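Local coordinates for protein uracil-DNA glycosylase (Nitratifractor salsuginis, PDB 5X3G) that belongs to the uracil-DNA glycosylase superfamily of alpha/beta proteins, with a four-stranded parallel sheet flanked by helices, at residues D24-P29 with L66-V71; R19-D24 with R58-F63; L32-T37 with R187-K192. All blocks are in the same frame, centred on the assembly; numbering follows the deposited sequence.

Contact 1: residues D24-P29 with L66-V71; sequences DEEWEP and LRPNEV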
ATOM      1  N   ASP A  24      10.421  12.185   6.525  1.00 44.23           N
ATOM      2  CA  ASP A  24      10.813  13.049   7.630  1.00 36.31           C
ATOM      3  C   ASP A  24      11.825  12.344   8.530  1.00 36.66           C
ATOM      4  O   ASP A  24      11.850  11.114   8.623  1.00 36.75           O
ATOM      5  CB  ASP A  24       9.583  13.457   8.440  1.00 42.91           C
ATOM      6  CG  ASP A  24       9.901  14.483   9.504  1.00 44.88           C
ATOM      7  OD1 ASP A  24       9.866  15.693   9.201  1.00 55.53           O
ATOM      8  OD2 ASP A  24      10.194  14.077  10.645  1.00 50.68           O
ATOM      9  N   GLU A  25      12.668  13.139   9.206  1.00 31.34           N
ATOM     10  CA  GLU A  25      13.706  12.544  10.044  1.00 38.50           C
ATOM     11  C   GLU A  25      13.120  11.815  11.248  1.00 36.20           C
ATOM     12  O   GLU A  25      13.789  10.950  11.829  1.00 31.97           O
ATOM     13  CB  GLU A  25      14.707  13.596  10.523  1.00 29.83           C
ATOM     14  CG  GLU A  25      14.125  14.941  10.908  1.00 50.79           C
ATOM     15  CD  GLU A  25      15.207  15.985  11.125  1.00 63.22           C
ATOM     16  OE1 GLU A  25      14.892  17.073  11.652  1.00 52.06           O
ATOM     17  OE2 GLU A  25      16.376  15.710  10.777  1.00 53.92           O
ATOM     18  N   GLU A  26      11.881  12.142  11.640  1.00 35.05           N
ATOM     19  CA  GLU A  26      11.215  11.387  12.699  1.00 33.33           C
ATOM     20  C   GLU A  26      11.161   9.896  12.404  1.00 33.94           C
ATOM     21  O   GLU A  26      11.017   9.096  13.334  1.00 38.89           O
ATOM     22  CB  GLU A  26       9.783  11.877  12.918  1.00 35.01           C
ATOM     23  CG  GLU A  26       9.632  13.233  13.564  1.00 48.69           C
ATOM     24  CD  GLU A  26       8.182  13.533  13.886  1.00 57.59           C
ATOM     25  OE1 GLU A  26       7.337  12.630  13.706  1.00 55.23           O
ATOM     26  OE2 GLU A  26       7.885  14.666  14.316  1.00 75.21           O
ATOM     27  N   TRP A  27      11.252   9.508  11.133  1.00 31.81           N
ATOM     28  CA  TRP A  27      11.206   8.103  10.762  1.00 32.31           C
ATOM     29  C   TRP A  27      12.514   7.369  11.014  1.00 27.45           C
ATOM     30  O   TRP A  27      12.527   6.134  10.951  1.00 25.72           O
ATOM     31  CB  TRP A  27      10.816   7.969   9.291  1.00 33.22           C
ATOM     32  CG  TRP A  27       9.344   7.972   9.091  1.00 30.91           C
ATOM     33  CD1 TRP A  27       8.583   8.977   8.570  1.00 32.22           C
ATOM     34  CD2 TRP A  27       8.441   6.921   9.437  1.00 24.83           C
ATOM     35  NE1 TRP A  27       7.259   8.608   8.561  1.00 31.55           N
ATOM     36  CE2 TRP A  27       7.146   7.349   9.090  1.00 29.73           C
ATOM     37  CE3 TRP A  27       8.604   5.654  10.006  1.00 31.02           C
ATOM     38  CZ2 TRP A  27       6.021   6.557   9.288  1.00 32.75           C
ATOM     39  CZ3 TRP A  27       7.488   4.870  10.204  1.00 34.67           C
ATOM     40  CH2 TRP A  27       6.212   5.323   9.847  1.00 32.90           C
ATOM     41  N   GLU A  28      13.599   8.083  11.311  1.00 30.34           N
ATOM     42  CA  GLU A  28      14.891   7.420  11.476  1.00 32.22           C
ATOM     43  C   GLU A  28      14.930   6.373  12.588  1.00 23.71           C
ATOM     44  O   GLU A  28      15.535   5.310  12.363  1.00 33.69           O
ATOM     45  CB  GLU A  28      15.988   8.471  11.686  1.00 36.84           C
ATOM     46  CG  GLU A  28      16.404   9.168  10.402  1.00 36.76           C
ATOM     47  CD  GLU A  28      17.668   9.989  10.558  1.00 48.92           C
ATOM     48  OE1 GLU A  28      18.402   9.775  11.546  1.00 53.63           O
ATOM     49  OE2 GLU A  28      17.933  10.842   9.685  1.00 41.47           O
ATOM     50  N   PRO A  29      14.346   6.584  13.777  1.00 30.19           N
ATOM     51  CA  PRO A  29      14.432   5.538  14.814  1.00 29.28           C
ATOM     52  C   PRO A  29      13.825   4.208  14.401  1.00 35.43           C
ATOM     53  O   PRO A  29      14.292   3.158  14.859  1.00 39.88           O
ATOM     54  CB  PRO A  29      13.674   6.155  15.997  1.00 29.46           C
ATOM     55  CG  PRO A  29      13.781   7.614  15.788  1.00 35.75           C
ATOM     56  CD  PRO A  29      13.718   7.809  14.305  1.00 24.32           C
ATOM     57  N   LEU A  66       3.006  10.348   6.072  1.00 31.39           N
ATOM     58  CA  LEU A  66       2.734   9.916   7.435  1.00 31.76           C
ATOM     59  C   LEU A  66       3.983  10.030   8.299  1.00 37.30           C
ATOM     60  O   LEU A  66       5.098   9.746   7.855  1.00 34.13           O
ATOM     61  CB  LEU A  66       2.234   8.470   7.445  1.00 33.79           C
ATOM     62  CG  LEU A  66       0.827   8.158   6.933  1.00 24.64           C
ATOM     63  CD1 LEU A  66       0.636   6.655   6.835  1.00 28.87           C
ATOM     64  CD2 LEU A  66      -0.221   8.773   7.843  1.00 28.64           C
ATOM     65  N   ARG A  67       3.788  10.457   9.525  1.00 35.24           N
ATOM     66  CA  ARG A  67       4.754  10.366  10.603  1.00 35.81           C
ATOM     67  C   ARG A  67       4.420   9.158  11.472  1.00 38.79           C
ATOM     68  O   ARG A  67       3.266   8.718  11.497  1.00 29.54           O
ATOM     69  CB  ARG A  67       4.745  11.647  11.444  1.00 38.17           C
ATOM     70  CG  ARG A  67       4.829  12.900  10.587  1.00 40.25           C
ATOM     71  CD  ARG A  67       6.188  13.011   9.911  1.00 44.24           C
ATOM     72  NE  ARG A  67       6.835  14.298  10.150  1.00 56.45           N
ATOM     73  CZ  ARG A  67       6.756  15.329   9.313  1.00 62.58           C
ATOM     74  NH1 ARG A  67       6.064  15.214   8.187  1.00 55.79           N
ATOM     75  NH2 ARG A  67       7.375  16.467   9.593  1.00 64.37           N
ATOM     76  N   PRO A  68       5.405   8.582  12.171  1.00 33.68           N
ATOM     77  CA  PRO A  68       5.164   7.299  12.859  1.00 29.02           C
ATOM     78  C   PRO A  68       3.935   7.269  13.758  1.00 36.73           C
ATOM     79  O   PRO A  68       3.246   6.242  13.803  1.00 33.97           O
ATOM     80  CB  PRO A  68       6.457   7.099  13.659  1.00 37.18           C
ATOM     81  CG  PRO A  68       7.494   7.790  12.851  1.00 35.10           C
ATOM     82  CD  PRO A  68       6.817   8.997  12.262  1.00 32.73           C
ATOM     83  N   ASN A  69       3.627   8.357  14.465  1.00 35.54           N
ATOM     84  CA  ASN A  69       2.495   8.347  15.386  1.00 38.95           C
ATOM     85  C   ASN A  69       1.158   8.574  14.694  1.00 36.16           C
ATOM     86  O   ASN A  69       0.124   8.548  15.367  1.00 33.23           O
ATOM     87  CB  ASN A  69       2.689   9.394  16.488  1.00 41.93           C
ATOM     88  CG  ASN A  69       2.444  10.810  16.004  1.00 43.79           C
ATOM     89  OD1 ASN A  69       2.709  11.140  14.849  1.00 48.29           O
ATOM     90  ND2 ASN A  69       1.928  11.656  16.889  1.00 52.34           N
ATOM     91  N   GLU A  70       1.149   8.804  13.382  1.00 39.06           N
ATOM     92  CA  GLU A  70      -0.087   8.923  12.623  1.00 36.70           C
ATOM     93  C   GLU A  70      -0.504   7.611  11.973  1.00 33.91           C
ATOM     94  O   GLU A  70      -1.592   7.537  11.395  1.00 29.35           O
ATOM     95  CB  GLU A  70       0.054  10.012  11.555  1.00 34.79           C
ATOM     96  CG  GLU A  70       0.651  11.309  12.072  1.00 35.07           C
ATOM     97  CD  GLU A  70       0.904  12.312  10.967  1.00 42.54           C
ATOM     98  OE1 GLU A  70       1.522  11.932   9.951  1.00 37.18           O
ATOM     99  OE2 GLU A  70       0.483  13.479  11.111  1.00 44.80           O
ATOM    100  N   VAL A  71       0.330   6.577  12.059  1.00 30.00           N
ATOM    101  CA  VAL A  71       0.007   5.276  11.482  1.00 35.25           C
ATOM    102  C   VAL A  71      -1.036   4.602  12.369  1.00 30.48           C
ATOM    103  O   VAL A  71      -0.753   4.239  13.513  1.00 28.29           O
ATOM    104  CB  VAL A  71       1.254   4.399  11.330  1.00 27.81           C
ATOM    105  CG1 VAL A  71       0.880   3.042  10.741  1.00 20.64           C
ATOM    106  CG2 VAL A  71       2.287   5.095  10.460  1.00 32.95           C
TER
HETATM  107  O   HOH W   1       7.626  11.562   6.300  1.00 40.02           O
HETATM  108  O   HOH W   2       5.492  10.107  15.040  1.00 35.77           O
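The indole of Trp27 carries the ring of Pro68 on one face: Pro68 CG sits 3.6 Å from the centroid of the six-membered ring, 10° off its normal, a CH-pi contact over the centre. The opposite face receives the edge of the Phe63 ring, from outside the two segments. At the edge, Trp27 NE1 gives an almost straight hydrogen bond to Leu66 O, practically in the ring plane and unusually short at 2.5 Å, while Val71 CG2 approaches Trp27 CH2 at 4.0 Å. The Arg67 guanidinium has Asp24 CB over one face, 3.3 Å above its plane, and Glu26 OE1 at its edge. Chi1 of Asp24 (-173°, CG anti to the backbone N) brings CG over the guanidinium; the carboxylate lies above that face, the two planes 23° apart. OD1 of Asp24 forms the salt bridge to Arg67 NH2 (2.6 Å) from above the face; the one from Glu26 OE1 to Arg67 NE is long, at 4.0 Å. Asp24 OD2 accepts from Glu26 N in an Asx turn, which fixes the carboxylate against the backbone just before the 3-10 turn leading into helix 28-35. The loop before strand 73-77 is tied by Glu70 OE1, which accepts from Arg67 N at 2.7 Å. The chemistry divides: a buried indole N-H is satisfied by a backbone carbonyl, while toward the surface one arginine probably offsets two neighbouring carboxylates.

Contact 2: residues R19-D24 with R58-F63; sequences RLNGVD and RLLAAF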
ATOM      1  N   ARG A  19      15.942  11.209   2.609  1.00 32.72           N
ATOM      2  CA  ARG A  19      15.711  12.574   2.139  1.00 32.88           C
ATOM      3  C   ARG A  19      15.264  12.596   0.681  1.00 28.57           C
ATOM      4  O   ARG A  19      14.394  13.389   0.303  1.00 31.53           O
ATOM      5  CB  ARG A  19      16.969  13.422   2.324  1.00 27.57           C
ATOM      6  CG  ARG A  19      17.218  13.866   3.751  1.00 32.23           C
ATOM      7  CD  ARG A  19      18.305  14.922   3.789  1.00 28.10           C
ATOM      8  NE  ARG A  19      19.462  14.533   2.983  1.00 31.21           N
ATOM      9  CZ  ARG A  19      20.528  13.899   3.461  1.00 40.87           C
ATOM     10  NH1 ARG A  19      20.590  13.578   4.746  1.00 28.05           N
ATOM     11  NH2 ARG A  19      21.531  13.586   2.654  1.00 26.33           N
ATOM     12  N   LEU A  20      15.852  11.735  -0.153  1.00 33.37           N
ATOM     13  CA  LEU A  20      15.482  11.676  -1.563  1.00 31.61           C
ATOM     14  C   LEU A  20      14.029  11.255  -1.736  1.00 31.15           C
ATOM     15  O   LEU A  20      13.331  11.752  -2.629  1.00 28.68           O
ATOM     16  CB  LEU A  20      16.409  10.712  -2.302  1.00 21.82           C
ATOM     17  CG  LEU A  20      16.156  10.540  -3.801  1.00 51.01           C
ATOM     18  CD1 LEU A  20      16.361  11.850  -4.539  1.00 45.49           C
ATOM     19  CD2 LEU A  20      17.030   9.442  -4.385  1.00 50.76           C
ATOM     20  N   ASN A  21      13.558  10.339  -0.893  1.00 24.01           N
ATOM     21  CA  ASN A  21      12.165   9.915  -0.902  1.00 29.73           C
ATOM     22  C   ASN A  21      11.239  10.904  -0.204  1.00 31.59           C
ATOM     23  O   ASN A  21      10.020  10.708  -0.228  1.00 33.39           O
ATOM     24  CB  ASN A  21      12.034   8.536  -0.250  1.00 25.27           C
ATOM     25  CG  ASN A  21      12.545   7.419  -1.139  1.00 26.16           C
ATOM     26  OD1 ASN A  21      11.764   6.720  -1.784  1.00 32.29           O
ATOM     27  ND2 ASN A  21      13.860   7.249  -1.182  1.00 25.62           N
ATOM     28  N   GLY A  22      11.780  11.956   0.407  1.00 30.88           N
ATOM     29  CA  GLY A  22      10.955  12.921   1.107  1.00 30.45           C
ATOM     30  C   GLY A  22      10.421  12.437   2.436  1.00 34.55           C
ATOM     31  O   GLY A  22       9.329  12.844   2.844  1.00 29.96           O
ATOM     32  N   VAL A  23      11.160  11.577   3.123  1.00 26.34           N
ATOM     33  CA  VAL A  23      10.739  11.039   4.409  1.00 31.85           C
ATOM     34  C   VAL A  23      11.249  11.959   5.508  1.00 38.77           C
ATOM     35  O   VAL A  23      12.373  12.469   5.438  1.00 35.44           O
ATOM     36  CB  VAL A  23      11.258   9.599   4.592  1.00 32.00           C
ATOM     37  CG1 VAL A  23      10.672   8.974   5.845  1.00 30.17           C
ATOM     38  CG2 VAL A  23      10.950   8.752   3.360  1.00 25.42           C
ATOM     39  N   ASP A  24      10.421  12.185   6.525  1.00 44.23           N
ATOM     40  CA  ASP A  24      10.813  13.049   7.630  1.00 36.31           C
ATOM     41  C   ASP A  24      11.825  12.344   8.530  1.00 36.66           C
ATOM     42  O   ASP A  24      11.850  11.114   8.623  1.00 36.75           O
ATOM     43  CB  ASP A  24       9.583  13.457   8.440  1.00 42.91           C
ATOM     44  CG  ASP A  24       9.901  14.483   9.504  1.00 44.88           C
ATOM     45  OD1 ASP A  24       9.866  15.693   9.201  1.00 55.53           O
ATOM     46  OD2 ASP A  24      10.194  14.077  10.645  1.00 50.68           O
ATOM     47  N   ARG A  58      11.544   6.588  -4.919  1.00 30.30           N
ATOM     48  CA  ARG A  58      10.181   6.206  -4.570  1.00 31.01           C
ATOM     49  C   ARG A  58      10.106   4.974  -3.683  1.00 26.53           C
ATOM     50  O   ARG A  58       9.000   4.586  -3.290  1.00 29.04           O
ATOM     51  CB  ARG A  58       9.355   5.949  -5.836  1.00 27.95           C
ATOM     52  CG  ARG A  58       8.454   7.088  -6.250  1.00 32.54           C
ATOM     53  CD  ARG A  58       8.627   7.373  -7.724  1.00 43.32           C
ATOM     54  NE  ARG A  58       7.619   8.297  -8.227  1.00 41.76           N
ATOM     55  CZ  ARG A  58       7.774   9.048  -9.310  1.00 54.30           C
ATOM     56  NH1 ARG A  58       8.908   8.997  -9.995  1.00 69.07           N
ATOM     57  NH2 ARG A  58       6.799   9.856  -9.703  1.00 49.79           N
ATOM     58  N   LEU A  59      11.244   4.349  -3.360  1.00 24.81           N
ATOM     59  CA  LEU A  59      11.232   3.101  -2.601  1.00 31.76           C
ATOM     60  C   LEU A  59      10.461   3.244  -1.294  1.00 32.27           C
ATOM     61  O   LEU A  59       9.812   2.293  -0.839  1.00 25.27           O
ATOM     62  CB  LEU A  59      12.667   2.650  -2.325  1.00 28.12           C
ATOM     63  CG  LEU A  59      13.460   2.129  -3.523  1.00 30.42           C
ATOM     64  CD1 LEU A  59      14.922   1.916  -3.157  1.00 31.31           C
ATOM     65  CD2 LEU A  59      12.844   0.840  -4.052  1.00 28.16           C
ATOM     66  N   LEU A  60      10.507   4.431  -0.686  1.00 24.90           N
ATOM     67  CA  LEU A  60       9.913   4.687   0.620  1.00 27.16           C
ATOM     68  C   LEU A  60       8.771   5.697   0.544  1.00 19.38           C
ATOM     69  O   LEU A  60       8.495   6.398   1.520  1.00 21.27           O
ATOM     70  CB  LEU A  60      10.980   5.179   1.593  1.00 27.73           C
ATOM     71  CG  LEU A  60      12.215   4.298   1.763  1.00 24.67           C
ATOM     72  CD1 LEU A  60      13.328   5.087   2.424  1.00 23.11           C
ATOM     73  CD2 LEU A  60      11.876   3.063   2.581  1.00 23.32           C
ATOM     74  N   ALA A  61       8.102   5.778  -0.610  1.00 17.56           N
ATOM     75  CA  ALA A  61       7.045   6.770  -0.789  1.00 25.07           C
ATOM     76  C   ALA A  61       5.915   6.596   0.220  1.00 23.88           C
ATOM     77  O   ALA A  61       5.214   7.566   0.540  1.00 24.13           O
ATOM     78  CB  ALA A  61       6.493   6.700  -2.212  1.00 22.16           C
ATOM     79  N   ALA A  62       5.725   5.377   0.732  1.00 25.24           N
ATOM     80  CA  ALA A  62       4.698   5.143   1.738  1.00 19.58           C
ATOM     81  C   ALA A  62       4.986   5.869   3.048  1.00 19.60           C
ATOM     82  O   ALA A  62       4.065   6.072   3.848  1.00 24.17           O
ATOM     83  CB  ALA A  62       4.551   3.645   1.993  1.00 20.47           C
ATOM     84  N   PHE A  63       6.235   6.268   3.283  1.00 22.79           N
ATOM     85  CA  PHE A  63       6.630   6.979   4.492  1.00 26.67           C
ATOM     86  C   PHE A  63       6.783   8.480   4.277  1.00 25.76           C
ATOM     87  O   PHE A  63       7.192   9.187   5.204  1.00 27.80           O
ATOM     88  CB  PHE A  63       7.953   6.413   5.032  1.00 24.62           C
ATOM     89  CG  PHE A  63       7.931   4.926   5.290  1.00 21.21           C
ATOM     90  CD1 PHE A  63       7.705   4.432   6.565  1.00 22.46           C
ATOM     91  CD2 PHE A  63       8.160   4.024   4.262  1.00 24.22           C
ATOM     92  CE1 PHE A  63       7.694   3.065   6.809  1.00 22.11           C
ATOM     93  CE2 PHE A  63       8.148   2.658   4.498  1.00 22.41           C
ATOM     94  CZ  PHE A  63       7.916   2.181   5.771  1.00 20.97           C
TER
HETATM   95  O   HOH W   1       7.626  11.562   6.300  1.00 40.02           O
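Asn21 supplies the direct hydrogen bond between these segments: its OD1 accepts from Leu60 N at 2.8 Å, with an N-H...O angle of 171°. The donor stands above the amide plane, 57° out of it. Leu59 N is nearly as close to the same oxygen, 2.9 Å from Asn21 OD1, but its angle is too poor for a bond. The ND2 end of this buried amide is satisfied by Leu17 O, one turn back in helix 11-20, and by Arg56 O, just ahead of the second segment, so both ends of the group are held and its rotation is fixed.

A single water makes the other polar link. It accepts from Asp24 N at 2.9 Å and can donate to Phe63 O, 2.7 Å away.

The chain shapes behind these bonds are two turns. Helix 11-20 finishes in a Schellman motif, with Gly22 at positive phi, and this leads the chain away from the helix toward Val23. Facing it, Arg58 to Ala61 form a type I beta turn, whose Leu60 N-H is the one turned to Asn21, and a 3-10 segment follows at 61-63.

Apolar contact is concentrated on Val23, whose two methyls meet Phe63 and Leu60. With CG1 anti to the backbone N (chi1 -173°), that methyl lies 3.8 Å from Phe63 CB, the two side chains running side by side in the same direction. Val23 CG2 lies 4.0 Å from Leu60 CB, the two side chains crossing at about a right angle. Leu31 of helix 28-35 touches both Val23 and Phe63, and Leu165 of strand 164-168 meets Phe63 as well.

Contact 3: residues L32-T37 with R187-K192; sequences LPALMT and RAFIEK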
ATOM      1  N   LEU A  32      15.699   3.441   9.918  1.00 33.71           N
ATOM      2  CA  LEU A  32      17.124   3.151   9.763  1.00 36.43           C
ATOM      3  C   LEU A  32      17.497   1.776  10.307  1.00 35.67           C
ATOM      4  O   LEU A  32      18.198   1.033   9.599  1.00 34.19           O
ATOM      5  CB  LEU A  32      17.957   4.265  10.407  1.00 42.22           C
ATOM      6  CG  LEU A  32      18.675   5.213   9.446  1.00 39.61           C
ATOM      7  CD1 LEU A  32      17.701   5.773   8.422  1.00 37.67           C
ATOM      8  CD2 LEU A  32      19.355   6.337  10.210  1.00 36.45           C
ATOM      9  N   PRO A  33      17.088   1.372  11.519  1.00 33.33           N
ATOM     10  CA  PRO A  33      17.339  -0.023  11.929  1.00 32.22           C
ATOM     11  C   PRO A  33      16.791  -1.042  10.947  1.00 37.41           C
ATOM     12  O   PRO A  33      17.523  -1.945  10.518  1.00 34.33           O
ATOM     13  CB  PRO A  33      16.650  -0.107  13.296  1.00 38.66           C
ATOM     14  CG  PRO A  33      16.722   1.268  13.822  1.00 33.37           C
ATOM     15  CD  PRO A  33      16.523   2.161  12.632  1.00 29.29           C
ATOM     16  N   ALA A  34      15.516  -0.909  10.569  1.00 34.25           N
ATOM     17  CA  ALA A  34      14.909  -1.834   9.617  1.00 33.54           C
ATOM     18  C   ALA A  34      15.755  -1.967   8.357  1.00 29.70           C
ATOM     19  O   ALA A  34      16.173  -3.072   7.986  1.00 32.12           O
ATOM     20  CB  ALA A  34      13.494  -1.365   9.274  1.00 35.98           C
ATOM     21  N   LEU A  35      16.048  -0.838   7.705  1.00 24.56           N
ATOM     22  CA  LEU A  35      16.857  -0.862   6.492  1.00 24.70           C
ATOM     23  C   LEU A  35      18.233  -1.465   6.736  1.00 38.36           C
ATOM     24  O   LEU A  35      18.801  -2.094   5.834  1.00 33.51           O
ATOM     25  CB  LEU A  35      16.996   0.548   5.925  1.00 23.47           C
ATOM     26  CG  LEU A  35      15.746   1.110   5.253  1.00 25.47           C
ATOM     27  CD1 LEU A  35      15.919   2.590   4.932  1.00 26.50           C
ATOM     28  CD2 LEU A  35      15.437   0.307   3.995  1.00 19.90           C
HETATM   29  N   MSE A  36      18.782  -1.299   7.937  1.00 34.06           N
HETATM   30  CA  MSE A  36      20.118  -1.811   8.210  1.00 34.02           C
HETATM   31  C   MSE A  36      20.137  -3.330   8.358  1.00 47.26           C
HETATM   32  O   MSE A  36      21.202  -3.922   8.539  1.00 35.60           O
HETATM   33  CB  MSE A  36      20.703  -1.153   9.461  1.00 43.32           C
HETATM   34  CG  MSE A  36      21.197   0.268   9.225  1.00 40.90           C
HETATM   35 SE   MSE A  36      22.108   1.042  10.764  1.00 73.73          SE
HETATM   36  CE  MSE A  36      20.573   1.484  11.876  1.00 43.96           C
ATOM     37  N   THR A  37      18.962  -3.962   8.277  1.00 31.21           N
ATOM     38  CA  THR A  37      18.915  -5.419   8.265  1.00 31.85           C
ATOM     39  C   THR A  37      19.167  -5.998   6.878  1.00 32.76           C
ATOM     40  O   THR A  37      19.433  -7.199   6.759  1.00 37.76           O
ATOM     41  CB  THR A  37      17.568  -5.915   8.800  1.00 34.93           C
ATOM     42  OG1 THR A  37      16.524  -5.546   7.891  1.00 40.09           O
ATOM     43  CG2 THR A  37      17.280  -5.307  10.170  1.00 30.25           C
ATOM     44  N   ARG A 187      12.357  -9.551   4.473  1.00 33.04           N
ATOM     45  CA  ARG A 187      11.605 -10.024   5.631  1.00 34.42           C
ATOM     46  C   ARG A 187      12.169  -9.469   6.937  1.00 30.20           C
ATOM     47  O   ARG A 187      11.413  -9.085   7.835  1.00 31.24           O
ATOM     48  CB  ARG A 187      11.588 -11.552   5.647  1.00 39.40           C
ATOM     49  CG  ARG A 187      10.883 -12.144   6.848  1.00 49.31           C
ATOM     50  CD  ARG A 187      10.823 -13.648   6.724  1.00 56.01           C
ATOM     51  NE  ARG A 187      10.242 -14.033   5.440  1.00 57.87           N
ATOM     52  CZ  ARG A 187      10.604 -15.109   4.751  1.00 69.27           C
ATOM     53  NH1 ARG A 187      11.545 -15.914   5.225  1.00 61.23           N
ATOM     54  NH2 ARG A 187      10.029 -15.380   3.587  1.00 61.04           N
ATOM     55  N   ALA A 188      13.498  -9.415   7.062  1.00 31.49           N
ATOM     56  CA  ALA A 188      14.100  -8.836   8.263  1.00 32.64           C
ATOM     57  C   ALA A 188      13.772  -7.354   8.399  1.00 34.83           C
ATOM     58  O   ALA A 188      13.579  -6.859   9.520  1.00 23.73           O
ATOM     59  CB  ALA A 188      15.615  -9.046   8.249  1.00 32.06           C
ATOM     60  N   PHE A 189      13.711  -6.638   7.273  1.00 30.82           N
ATOM     61  CA  PHE A 189      13.279  -5.246   7.290  1.00 31.35           C
ATOM     62  C   PHE A 189      11.860  -5.125   7.833  1.00 30.97           C
ATOM     63  O   PHE A 189      11.579  -4.274   8.687  1.00 31.10           O
ATOM     64  CB  PHE A 189      13.374  -4.657   5.879  1.00 26.90           C
ATOM     65  CG  PHE A 189      12.650  -3.347   5.709  1.00 23.73           C
ATOM     66  CD1 PHE A 189      13.293  -2.149   5.969  1.00 24.93           C
ATOM     67  CD2 PHE A 189      11.335  -3.313   5.265  1.00 34.79           C
ATOM     68  CE1 PHE A 189      12.636  -0.945   5.811  1.00 23.72           C
ATOM     69  CE2 PHE A 189      10.675  -2.111   5.107  1.00 20.19           C
ATOM     70  CZ  PHE A 189      11.323  -0.924   5.377  1.00 25.30           C
ATOM     71  N   ILE A 190      10.947  -5.970   7.344  1.00 27.86           N
ATOM     72  CA  ILE A 190       9.558  -5.902   7.796  1.00 26.53           C
ATOM     73  C   ILE A 190       9.463  -6.229   9.282  1.00 29.55           C
ATOM     74  O   ILE A 190       8.790  -5.529  10.047  1.00 27.33           O
ATOM     75  CB  ILE A 190       8.663  -6.836   6.961  1.00 31.97           C
ATOM     76  CG1 ILE A 190       8.659  -6.410   5.491  1.00 22.47           C
ATOM     77  CG2 ILE A 190       7.246  -6.822   7.503  1.00 21.00           C
ATOM     78  CD1 ILE A 190       8.146  -5.007   5.273  1.00 20.80           C
ATOM     79  N   GLU A 191      10.133  -7.304   9.709  1.00 25.75           N
ATOM     80  CA  GLU A 191      10.103  -7.694  11.117  1.00 30.37           C
ATOM     81  C   GLU A 191      10.615  -6.577  12.016  1.00 27.41           C
ATOM     82  O   GLU A 191      10.024  -6.295  13.066  1.00 32.75           O
ATOM     83  CB  GLU A 191      10.926  -8.966  11.326  1.00 32.28           C
ATOM     84  N   LYS A 192      11.711  -5.921  11.621  1.00 30.15           N
ATOM     85  CA  LYS A 192      12.227  -4.822  12.431  1.00 31.18           C
ATOM     86  C   LYS A 192      11.270  -3.633  12.431  1.00 29.93           C
ATOM     87  O   LYS A 192      11.084  -2.977  13.465  1.00 28.01           O
ATOM     88  CB  LYS A 192      13.606  -4.400  11.927  1.00 30.19           C
ATOM     89  CG  LYS A 192      14.308  -3.429  12.852  1.00 33.94           C
ATOM     90  CD  LYS A 192      14.551  -4.079  14.201  1.00 35.58           C
ATOM     91  CE  LYS A 192      15.180  -3.107  15.174  1.00 46.14           C
ATOM     92  NZ  LYS A 192      15.520  -3.764  16.466  1.00 43.23           N
TER
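Ala34 O, beside the helix that carries Phe189, is gripped twice by Thr37: the hydroxyl OG1 donates to it in a very short bond of 2.5 Å, and the backbone N of Thr37 at 2.9 Å. This is the C-terminal turn of helix 28-35, packed helix against helix on 179-196. The OG1 bond runs nearly along the C=O axis, at a C=O...O angle of 160°. Thr37 OG1 takes the crowded position between its own backbone N and carbonyl carbon (chi1 67°), where it can reach Ala34 O and also lie near the Ala188-Phe189 backbone. There it is 3.1 Å from Phe189 N without a hydrogen bond, the angle being poor, and Ala188 CB packs beside the same threonine.

The backbones come very close where a small side chain permits it: Ala34 CA and Phe189 CA are 4.4 Å apart. Ala34 CB meets the Phe189 ring obliquely, 3.4 Å from CD1. Leu35 lies alongside that ring, pointing the same way, with CD2 at 3.6 Å from Phe189 CE1, while its backbone N comes to the ring edge. Trp186 makes an edge-to-face contact with the phenylalanine.

The aliphatic chain of Lys192 covers Ala34 and Pro33, its NZ paired with Glu195 in a salt bridge. CG of Lys192 rests against Ala34 N; the chain bends at chi2 (62°), which places CD, then runs on extended, bringing CE to 3.8 Å from Pro33 CB.

How the contacts relate
The three contacts follow the N-terminal chain from the end of helix 11-20 through helix 28-35, and along the sequence each pair of segments interleaves with the others. Contacts 1 and 2 are the nearest pair, their centres 11 Å apart: they share Asp24 and one water, and Trp27 NE1 of contact 1 packs 3.4 Å from Phe63 O of contact 2. Both hold the chain to the loop that precedes strand 73-77. Contact 3 uses the far end of helix 28-35 against helix 179-196, with its centre about 15 Å from that of contact 1, which it touches through Glu28 and Pro33. It does not touch contact 2, the nearest atoms being about 4 Å apart.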